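Local coordinates for cellulosomal scaffoldin (Acetivibrio cellulolyticus, PDB 4WI0), which binds a type II cohesin through its C-terminal X-module and dockerin, linking the scaffoldin to a partner scaffoldin, while the complete protein probably also cleaves cellulose, at residues Y7-F12 / I21-F26; V28-T33 / G53-K58; G92-G97 / L110-A115. The protein carries 1 engineered substitution. All coordinates share one frame; numbering follows the deposited sequence.

Interaction 1. Residues Y7-F12 / I21-F26; sequences YINPDF and IVKAGF
Ile8 and Phe26 bury the most area in this contact, and they meet methyl to ring. Ile8 CG2 sits over one face of the Phe26 ring, 3.7 Å from its centroid and 16° off the normal, displaced somewhat toward the rim on the CG side. In this CH-pi contact CG2, anti to the backbone N, is the branch on the ring; CG1 (chi1 -48°) turns away toward Val28. A beta-branched residue suits a strand here, since one branch can meet the aromatic while the other serves the core behind it. Around the same ring, Tyr64 packs edge-to-face and Lys61 makes a cation-pi contact.

Pro10 carries the next part of the interface. Its CG presses on Val22 CG2 at 3.7 Å, the two side chains crossing at about a right angle, and its CD lies 4.0 Å from Lys23 CG. The rigid ring is a compact apolar wedge where the strand gives out beside Val22 and Lys23. Phe12 then comes back to the same valine, tip to tip: its CZ is 4.1 Å from Val22 CG1, which lies at the ring edge, while Pro10 CG is over a face of that ring.

On the more polar flank, Asn9 and Lys23 run side by side in the same direction, with Asn9 ND2 3.5 Å from Lys23 CE. The amide is steadied by Asn9 ND2 donating to Ile8 O (2.9 Å), from above the carbonyl plane, and Asn9 OD1 accepts from a water that Lys23 NZ reaches weakly.

With no hydrogen bond between the segments, apolar side chains hold a connecting helix and loop against the end of a strand, an arrangement that belongs to the beta-sandwich X-module, at its end nearest the dockerin.

Interaction 2. Residues V28-T33 / G53-K58; sequences VEIVGT and GTYTVK
Tyr55 is the first residue of 53-58 to meet the other strand. Its CG is anti to the carbonyl carbon (chi1 -56°), which starts the ring toward Ile30, and Ile30 CG2 lies over one ring face, 3.7 Å from the centroid and 23° off the normal. The large flat ring suits this place because it also covers the turn beyond Ile30: Val31 O comes to its edge and Thr33 CG2 is 3.9 Å from Tyr55 CE1. The tyrosine hydroxyl makes a hydrogen bond with Ala51 O.

Thr56 follows, accepting from Val31 N at its carbonyl O (3.0 Å), a bond bent to 140° at the hydrogen. A water joins Thr56 N to Val31 O, standing in where the strands part. There the partner chain leaves in a type II turn from Ile30 to Thr33, and Gly32 takes the positive phi of its third position; Thr33 N and OG1 both donate to Ile30 O.

Val57 forms a non-hydrogen-bonded pair with Ile30 and turns toward the buried side, its CG1 3.5 Å from Val28 CG1.

Lys58 pairs with Glu29 through two nearly straight bonds, Glu29 N to Lys58 O and Lys58 N to Glu29 O, each 2.9 Å. Their side chains run together, Glu29 OE1 and Lys58 NZ staying 4.4 Å apart, beyond a salt bridge; Val31 CG2 packs on Lys58 CB (3.9 Å).

With Val28, Ile30 and Val57 inward and Glu29 and Lys58 on the other face, this antiparallel ladder is the centre of a four-stranded sheet in the X-module sandwich.

Interaction 3. Residues G92-G97 / L110-A115; sequences GDMAIG and LEICKA. With CA (calcium ion), chain C.
Met94 and Ile96 make a modest, largely apolar contact with Glu111 and Ile112, where the loop leading out of the X-module meets the first dockerin helix, 106-113. No hydrogen bond crosses it.

Met94 reaches the helix by its end: its CE is 4.2 Å from Ile112 CG1, while its CB lies near Glu111 CG. The thioether chain is folded at chi2 (-58°) and again at chi3 (-69°), the torsion that places CE, and is flexible enough to fill a buried site that Leu129 also lines. Ile96 slides past Glu111 in the opposite direction, and Ile96 CG1 approaches both the methylene Glu111 CG and the carboxylate Glu111 OE1 at 3.9 Å. The glutamate, bent at chi2 (61°), thus offers aliphatic carbon to the isoleucine, while its OE1 forms a salt bridge with Lys114 NZ (3.0 Å) three residues further on.

The surroundings are an EF-hand-like calcium loop followed by its helix, the repeating unit of dockerins. Asp101, Ala103 and Asp108 bind this calcium ion with the spacing of Asp134, Ala136 and Asp141 at the second site. The residue equivalent to Asp130 there would be Gly97, which has no side chain to offer, and Asp93, four residues earlier, supplies the carboxylate.

Asp93 OD1 binds the calcium ion at 2.3 Å, and its other oxygen, OD2, accepts from Gly102 N, which helps to fix the carboxylate. Two waters also bind the ion, and the one 2.5 Å from the calcium donates to Met94 O (2.8 Å). Met94 N donates to the ligand atom Asp108 OD1.

How the interactions relate
From the N terminus, strand 2-10 opens the X-module, and interaction 1 closes a short loop by bringing 21-26 back onto its end. The chain passes directly into strand 27-31, whose pairing with 53-58 in interaction 2 closes a longer loop containing strands 34-38 and 44-50. Interaction 3 comes last, closing the first calcium loop of the dockerin. The three are in series, with none nested or crossing. Interactions 1 and 2 touch through Ile8 CG1 and Val28 CG2, joining the two sheets of the sandwich. Interaction 3 stands apart, its centre 29 Å from that of interaction 2, on the dockerin side.

Interaction 1. Residues Y7-F12 / I21-F26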
loop_
_atom_site.group_PDB
_atom_site.type_symbol
_atom_site.label_atom_id
_atom_site.label_comp_id
_atom_site.label_asym_id
_atom_site.label_seq_id
_atom_site.Cartn_x
_atom_site.Cartn_y
_atom_site.Cartn_z
ATOM N N TYR B 7 -20.985 -13.150 8.358
ATOM C CA TYR B 7 -19.821 -13.031 7.483
ATOM C C TYR B 7 -18.893 -11.899 7.921
ATOM O O TYR B 7 -19.352 -10.802 8.214
ATOM C CB TYR B 7 -20.284 -12.779 6.045
ATOM C CG TYR B 7 -20.898 -13.993 5.412
ATOM C CD1 TYR B 7 -22.245 -14.294 5.599
ATOM C CD2 TYR B 7 -20.130 -14.864 4.643
ATOM C CE1 TYR B 7 -22.813 -15.422 5.020
ATOM C CE2 TYR B 7 -20.691 -15.992 4.065
ATOM C CZ TYR B 7 -22.031 -16.263 4.257
ATOM O OH TYR B 7 -22.590 -17.388 3.686
ATOM N N ILE B 8 -17.596 -12.195 7.980
ATOM C CA ILE B 8 -16.550 -11.206 8.237
ATOM C C ILE B 8 -15.710 -11.090 6.955
ATOM O O ILE B 8 -15.366 -12.109 6.360
ATOM C CB ILE B 8 -15.604 -11.642 9.396
ATOM C CG1 ILE B 8 -16.370 -12.126 10.644
ATOM C CG2 ILE B 8 -14.626 -10.529 9.744
ATOM C CD1 ILE B 8 -17.135 -11.065 11.403
ATOM N N ASN B 9 -15.397 -9.859 6.538
ATOM C CA ASN B 9 -14.488 -9.582 5.420
ATOM C C ASN B 9 -13.442 -8.546 5.857
ATOM O O ASN B 9 -13.767 -7.629 6.601
ATOM C CB ASN B 9 -15.252 -8.949 4.246
ATOM C CG ASN B 9 -15.910 -9.950 3.300
ATOM O OD1 ASN B 9 -16.389 -9.534 2.248
ATOM N ND2 ASN B 9 -15.971 -11.233 3.653
ATOM N N PRO B 10 -12.195 -8.662 5.368
ATOM C CA PRO B 10 -11.244 -7.566 5.628
ATOM C C PRO B 10 -11.604 -6.343 4.791
ATOM O O PRO B 10 -12.163 -6.504 3.693
ATOM C CB PRO B 10 -9.905 -8.156 5.182
ATOM C CG PRO B 10 -10.270 -9.160 4.147
ATOM C CD PRO B 10 -11.595 -9.734 4.554
ATOM N N ASP B 11 -11.313 -5.139 5.290
ATOM C CA ASP B 11 -11.605 -3.915 4.541
ATOM C C ASP B 11 -10.492 -3.559 3.533
ATOM O O ASP B 11 -9.773 -2.565 3.688
ATOM C CB ASP B 11 -11.886 -2.735 5.490
ATOM C CG ASP B 11 -12.364 -1.499 4.756
ATOM O OD1 ASP B 11 -12.795 -1.615 3.590
ATOM O OD2 ASP B 11 -12.305 -0.401 5.332
ATOM N N PHE B 12 -10.367 -4.387 2.499
ATOM C CA PHE B 12 -9.522 -4.094 1.337
ATOM C C PHE B 12 -9.884 -5.051 0.199
ATOM O O PHE B 12 -10.450 -6.132 0.431
ATOM C CB PHE B 12 -8.008 -4.151 1.658
ATOM C CG PHE B 12 -7.530 -5.470 2.231
ATOM C CD1 PHE B 12 -7.341 -6.585 1.417
ATOM C CD2 PHE B 12 -7.220 -5.581 3.576
ATOM C CE1 PHE B 12 -6.894 -7.782 1.945
ATOM C CE2 PHE B 12 -6.767 -6.775 4.107
ATOM C CZ PHE B 12 -6.607 -7.878 3.295
ATOM N N ILE B 21 -7.661 -16.915 1.767
ATOM C CA ILE B 21 -6.684 -16.801 2.864
ATOM C C ILE B 21 -7.052 -15.647 3.807
ATOM O O ILE B 21 -7.063 -15.831 5.022
ATOM C CB ILE B 21 -5.196 -16.695 2.392
ATOM C CG1 ILE B 21 -4.314 -16.086 3.493
ATOM C CG2 ILE B 21 -5.035 -15.863 1.129
ATOM C CD1 ILE B 21 -2.824 -16.181 3.235
ATOM N N VAL B 22 -7.359 -14.473 3.260
ATOM C CA VAL B 22 -7.624 -13.286 4.103
ATOM C C VAL B 22 -9.005 -13.252 4.768
ATOM O O VAL B 22 -9.182 -12.550 5.768
ATOM C CB VAL B 22 -7.414 -11.955 3.345
ATOM C CG1 VAL B 22 -6.000 -11.875 2.795
ATOM C CG2 VAL B 22 -8.440 -11.770 2.236
ATOM N N LYS B 23 -9.975 -13.986 4.219
ATOM C CA LYS B 23 -11.317 -14.057 4.823
ATOM C C LYS B 23 -11.417 -15.064 5.968
ATOM O O LYS B 23 -12.299 -14.951 6.820
ATOM C CB LYS B 23 -12.377 -14.375 3.779
ATOM C CG LYS B 23 -12.746 -13.196 2.907
ATOM C CD LYS B 23 -13.834 -13.597 1.931
ATOM C CE LYS B 23 -14.114 -12.504 0.918
ATOM N NZ LYS B 23 -15.056 -13.002 -0.117
ATOM N N ALA B 24 -10.516 -16.036 5.980
ATOM C CA ALA B 24 -10.469 -17.047 7.020
ATOM C C ALA B 24 -9.714 -16.538 8.237
ATOM O O ALA B 24 -8.898 -15.618 8.132
ATOM C CB ALA B 24 -9.799 -18.304 6.492
ATOM N N GLY B 25 -9.998 -17.144 9.385
ATOM C CA GLY B 25 -9.194 -16.956 10.580
ATOM C C GLY B 25 -9.624 -15.859 11.534
ATOM O O GLY B 25 -8.935 -15.619 12.517
ATOM N N PHE B 26 -10.743 -15.189 11.263
ATOM C CA PHE B 26 -11.297 -14.231 12.223
ATOM C C PHE B 26 -12.024 -15.003 13.328
ATOM O O PHE B 26 -12.852 -15.875 13.041
ATOM C CB PHE B 26 -12.269 -13.261 11.547
ATOM C CG PHE B 26 -11.617 -12.306 10.582
ATOM C CD1 PHE B 26 -11.058 -11.116 11.027
ATOM C CD2 PHE B 26 -11.583 -12.590 9.223
ATOM C CE1 PHE B 26 -10.459 -10.237 10.138
ATOM C CE2 PHE B 26 -10.983 -11.716 8.326
ATOM C CZ PHE B 26 -10.422 -10.539 8.784
HETATM O O HOH W 1 -17.143 -10.351 -0.402
#

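Interaction 2. Residues V28-T33 / G53-K58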
loop_
_atom_site.group_PDB
_atom_site.type_symbol
_atom_site.label_atom_id
_atom_site.label_comp_id
_atom_site.label_asym_id
_atom_site.label_seq_id
_atom_site.Cartn_x
_atom_site.Cartn_y
_atom_site.Cartn_z
ATOM N N VAL B 28 -14.660 -15.017 16.330
ATOM C CA VAL B 28 -15.845 -14.298 16.753
ATOM C C VAL B 28 -16.299 -14.898 18.072
ATOM O O VAL B 28 -16.607 -16.081 18.141
ATOM C CB VAL B 28 -16.979 -14.423 15.714
ATOM C CG1 VAL B 28 -18.196 -13.620 16.143
ATOM C CG2 VAL B 28 -16.495 -13.960 14.352
ATOM N N GLU B 29 -16.316 -14.069 19.114
ATOM C CA GLU B 29 -16.636 -14.494 20.471
ATOM C C GLU B 29 -17.928 -13.820 20.900
ATOM O O GLU B 29 -18.116 -12.635 20.637
ATOM C CB GLU B 29 -15.518 -14.082 21.449
ATOM C CG GLU B 29 -15.994 -13.999 22.901
ATOM C CD GLU B 29 -14.905 -13.717 23.921
ATOM O OE1 GLU B 29 -13.885 -13.060 23.596
ATOM O OE2 GLU B 29 -15.111 -14.139 25.076
ATOM N N ILE B 30 -18.796 -14.567 21.577
ATOM C CA ILE B 30 -19.958 -13.997 22.236
ATOM C C ILE B 30 -19.580 -13.739 23.699
ATOM O O ILE B 30 -19.626 -14.643 24.533
ATOM C CB ILE B 30 -21.187 -14.915 22.128
ATOM C CG1 ILE B 30 -21.532 -15.139 20.650
ATOM C CG2 ILE B 30 -22.380 -14.314 22.877
ATOM C CD1 ILE B 30 -22.617 -16.150 20.420
ATOM N N VAL B 31 -19.187 -12.498 23.983
ATOM C CA VAL B 31 -18.667 -12.116 25.297
ATOM C C VAL B 31 -19.720 -12.456 26.344
ATOM O O VAL B 31 -20.905 -12.200 26.132
ATOM C CB VAL B 31 -18.335 -10.612 25.369
ATOM C CG1 VAL B 31 -17.874 -10.223 26.771
ATOM C CG2 VAL B 31 -17.265 -10.244 24.350
ATOM N N GLY B 32 -19.281 -13.037 27.459
ATOM C CA GLY B 32 -20.189 -13.483 28.518
ATOM C C GLY B 32 -20.450 -14.975 28.445
ATOM O O GLY B 32 -20.914 -15.571 29.406
ATOM N N THR B 33 -20.177 -15.571 27.289
ATOM C CA THR B 33 -20.159 -17.014 27.132
ATOM C C THR B 33 -18.718 -17.433 26.835
ATOM O O THR B 33 -17.828 -16.595 26.653
ATOM C CB THR B 33 -21.063 -17.468 25.970
ATOM O OG1 THR B 33 -20.470 -17.093 24.719
ATOM C CG2 THR B 33 -22.452 -16.839 26.068
ATOM N N GLY B 53 -30.611 -13.922 24.920
ATOM C CA GLY B 53 -30.071 -12.832 25.731
ATOM C C GLY B 53 -29.434 -11.769 24.854
ATOM O O GLY B 53 -29.456 -11.875 23.630
ATOM N N THR B 54 -28.866 -10.746 25.487
ATOM C CA THR B 54 -28.236 -9.631 24.786
ATOM C C THR B 54 -26.747 -9.584 25.104
ATOM O O THR B 54 -26.360 -9.614 26.280
ATOM C CB THR B 54 -28.857 -8.282 25.194
ATOM O OG1 THR B 54 -30.282 -8.334 25.040
ATOM C CG2 THR B 54 -28.303 -7.155 24.339
ATOM N N TYR B 55 -25.928 -9.461 24.056
ATOM C CA TYR B 55 -24.487 -9.652 24.151
ATOM C C TYR B 55 -23.694 -8.611 23.385
ATOM O O TYR B 55 -24.187 -7.980 22.448
ATOM C CB TYR B 55 -24.086 -11.021 23.567
ATOM C CG TYR B 55 -24.773 -12.212 24.182
ATOM C CD1 TYR B 55 -24.321 -12.767 25.377
ATOM C CD2 TYR B 55 -25.869 -12.802 23.559
ATOM C CE1 TYR B 55 -24.950 -13.868 25.943
ATOM C CE2 TYR B 55 -26.509 -13.904 24.118
ATOM C CZ TYR B 55 -26.045 -14.434 25.304
ATOM O OH TYR B 55 -26.677 -15.523 25.853
ATOM N N THR B 56 -22.440 -8.467 23.791
ATOM C CA THR B 56 -21.426 -7.843 22.972
ATOM C C THR B 56 -20.738 -8.959 22.195
ATOM O O THR B 56 -20.389 -9.980 22.774
ATOM C CB THR B 56 -20.404 -7.096 23.841
ATOM O OG1 THR B 56 -21.089 -6.089 24.591
ATOM C CG2 THR B 56 -19.334 -6.443 22.982
ATOM N N VAL B 57 -20.571 -8.778 20.887
ATOM C CA VAL B 57 -19.820 -9.728 20.064
ATOM C C VAL B 57 -18.456 -9.123 19.736
ATOM O O VAL B 57 -18.386 -7.980 19.289
ATOM C CB VAL B 57 -20.593 -10.081 18.779
ATOM C CG1 VAL B 57 -19.784 -11.016 17.895
ATOM C CG2 VAL B 57 -21.920 -10.744 19.144
ATOM N N LYS B 58 -17.382 -9.882 19.981
ATOM C CA LYS B 58 -16.019 -9.386 19.789
ATOM C C LYS B 58 -15.318 -10.158 18.678
ATOM O O LYS B 58 -15.363 -11.391 18.645
ATOM C CB LYS B 58 -15.203 -9.477 21.078
ATOM C CG LYS B 58 -13.797 -8.893 20.941
ATOM C CD LYS B 58 -13.216 -8.418 22.266
ATOM C CE LYS B 58 -12.820 -9.580 23.153
ATOM N NZ LYS B 58 -12.146 -9.123 24.398
HETATM O O HOH W 2 -21.765 -9.676 26.405
#

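Interaction 3. Residues G92-G97 / L110-A115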
loop_
_atom_site.group_PDB
_atom_site.type_symbol
_atom_site.label_atom_id
_atom_site.label_comp_id
_atom_site.label_asym_id
_atom_site.label_seq_id
_atom_site.Cartn_x
_atom_site.Cartn_y
_atom_site.Cartn_z
ATOM N N GLY B 92 -4.008 -3.718 10.018
ATOM C CA GLY B 92 -2.944 -2.748 10.280
ATOM C C GLY B 92 -2.760 -2.271 11.709
ATOM O O GLY B 92 -2.039 -1.309 11.913
ATOM N N ASP B 93 -3.420 -2.897 12.687
ATOM C CA ASP B 93 -2.953 -2.816 14.080
ATOM C C ASP B 93 -2.006 -3.993 14.308
ATOM O O ASP B 93 -2.433 -5.105 14.639
ATOM C CB ASP B 93 -4.096 -2.829 15.099
ATOM C CG ASP B 93 -3.593 -2.675 16.529
ATOM O OD1 ASP B 93 -2.464 -2.177 16.686
ATOM O OD2 ASP B 93 -4.305 -3.055 17.495
ATOM N N MET B 94 -0.715 -3.725 14.133
ATOM C CA MET B 94 0.307 -4.754 14.004
ATOM C C MET B 94 0.846 -5.211 15.357
ATOM O O MET B 94 0.946 -4.418 16.293
ATOM C CB MET B 94 1.477 -4.213 13.174
ATOM C CG MET B 94 1.085 -3.606 11.836
ATOM S SD MET B 94 0.213 -4.759 10.762
ATOM C CE MET B 94 1.544 -5.886 10.385
ATOM N N ALA B 95 1.210 -6.491 15.439
ATOM C CA ALA B 95 1.919 -7.022 16.601
ATOM C C ALA B 95 3.356 -6.493 16.639
ATOM O O ALA B 95 4.199 -6.881 15.826
ATOM C CB ALA B 95 1.906 -8.543 16.593
ATOM N N ILE B 96 3.609 -5.590 17.587
ATOM C CA ILE B 96 4.912 -4.955 17.768
ATOM C C ILE B 96 5.326 -5.203 19.211
ATOM O O ILE B 96 4.598 -4.842 20.141
ATOM C CB ILE B 96 4.852 -3.434 17.507
ATOM C CG1 ILE B 96 4.286 -3.147 16.111
ATOM C CG2 ILE B 96 6.240 -2.813 17.643
ATOM C CD1 ILE B 96 3.881 -1.703 15.896
ATOM N N GLY B 97 6.487 -5.824 19.395
ATOM C CA GLY B 97 6.910 -6.285 20.716
ATOM C C GLY B 97 6.026 -7.412 21.222
ATOM O O GLY B 97 5.841 -7.563 22.431
ATOM N N LEU B 110 5.394 1.900 10.176
ATOM C CA LEU B 110 6.837 1.665 10.248
ATOM C C LEU B 110 7.172 0.181 10.372
ATOM O O LEU B 110 8.191 -0.273 9.849
ATOM C CB LEU B 110 7.477 2.465 11.384
ATOM C CG LEU B 110 7.437 3.976 11.169
ATOM C CD1 LEU B 110 7.854 4.708 12.435
ATOM C CD2 LEU B 110 8.318 4.381 9.992
ATOM N N GLU B 111 6.300 -0.575 11.032
ATOM C CA GLU B 111 6.507 -2.003 11.185
ATOM C C GLU B 111 6.509 -2.710 9.821
ATOM O O GLU B 111 7.344 -3.579 9.574
ATOM C CB GLU B 111 5.432 -2.597 12.107
ATOM C CG GLU B 111 5.685 -4.032 12.551
ATOM C CD GLU B 111 6.967 -4.211 13.347
ATOM O OE1 GLU B 111 7.474 -3.238 13.951
ATOM O OE2 GLU B 111 7.476 -5.345 13.372
ATOM N N ILE B 112 5.575 -2.331 8.952
ATOM C CA ILE B 112 5.497 -2.877 7.592
ATOM C C ILE B 112 6.719 -2.449 6.761
ATOM O O ILE B 112 7.283 -3.243 6.002
ATOM C CB ILE B 112 4.185 -2.443 6.895
ATOM C CG1 ILE B 112 2.982 -3.084 7.601
ATOM C CG2 ILE B 112 4.190 -2.838 5.422
ATOM C CD1 ILE B 112 1.671 -2.379 7.354
ATOM N N CYS B 113 7.132 -1.197 6.930
ATOM C CA CYS B 113 8.224 -0.633 6.159
ATOM C C CYS B 113 9.587 -1.272 6.442
ATOM O O CYS B 113 10.515 -1.099 5.664
ATOM C CB CYS B 113 8.277 0.883 6.363
ATOM S SG CYS B 113 6.941 1.743 5.499
ATOM N N LYS B 114 9.705 -2.006 7.549
ATOM C CA LYS B 114 10.904 -2.796 7.820
ATOM C C LYS B 114 11.231 -3.798 6.699
ATOM O O LYS B 114 12.390 -4.144 6.504
ATOM C CB LYS B 114 10.773 -3.532 9.153
ATOM C CG LYS B 114 10.864 -2.610 10.361
ATOM C CD LYS B 114 10.627 -3.339 11.675
ATOM C CE LYS B 114 10.597 -2.339 12.827
ATOM N NZ LYS B 114 10.454 -2.986 14.156
ATOM N N ALA B 115 10.213 -4.254 5.965
ATOM C CA ALA B 115 10.425 -5.166 4.843
ATOM C C ALA B 115 9.829 -4.629 3.542
ATOM O O ALA B 115 9.376 -5.409 2.708
ATOM C CB ALA B 115 9.834 -6.529 5.176
HETATM CA CA CA C . -1.027 -0.350 16.473
HETATM O O HOH W 3 0.422 -2.016 17.528
HETATM O O HOH W 4 0.750 1.138 17.040
#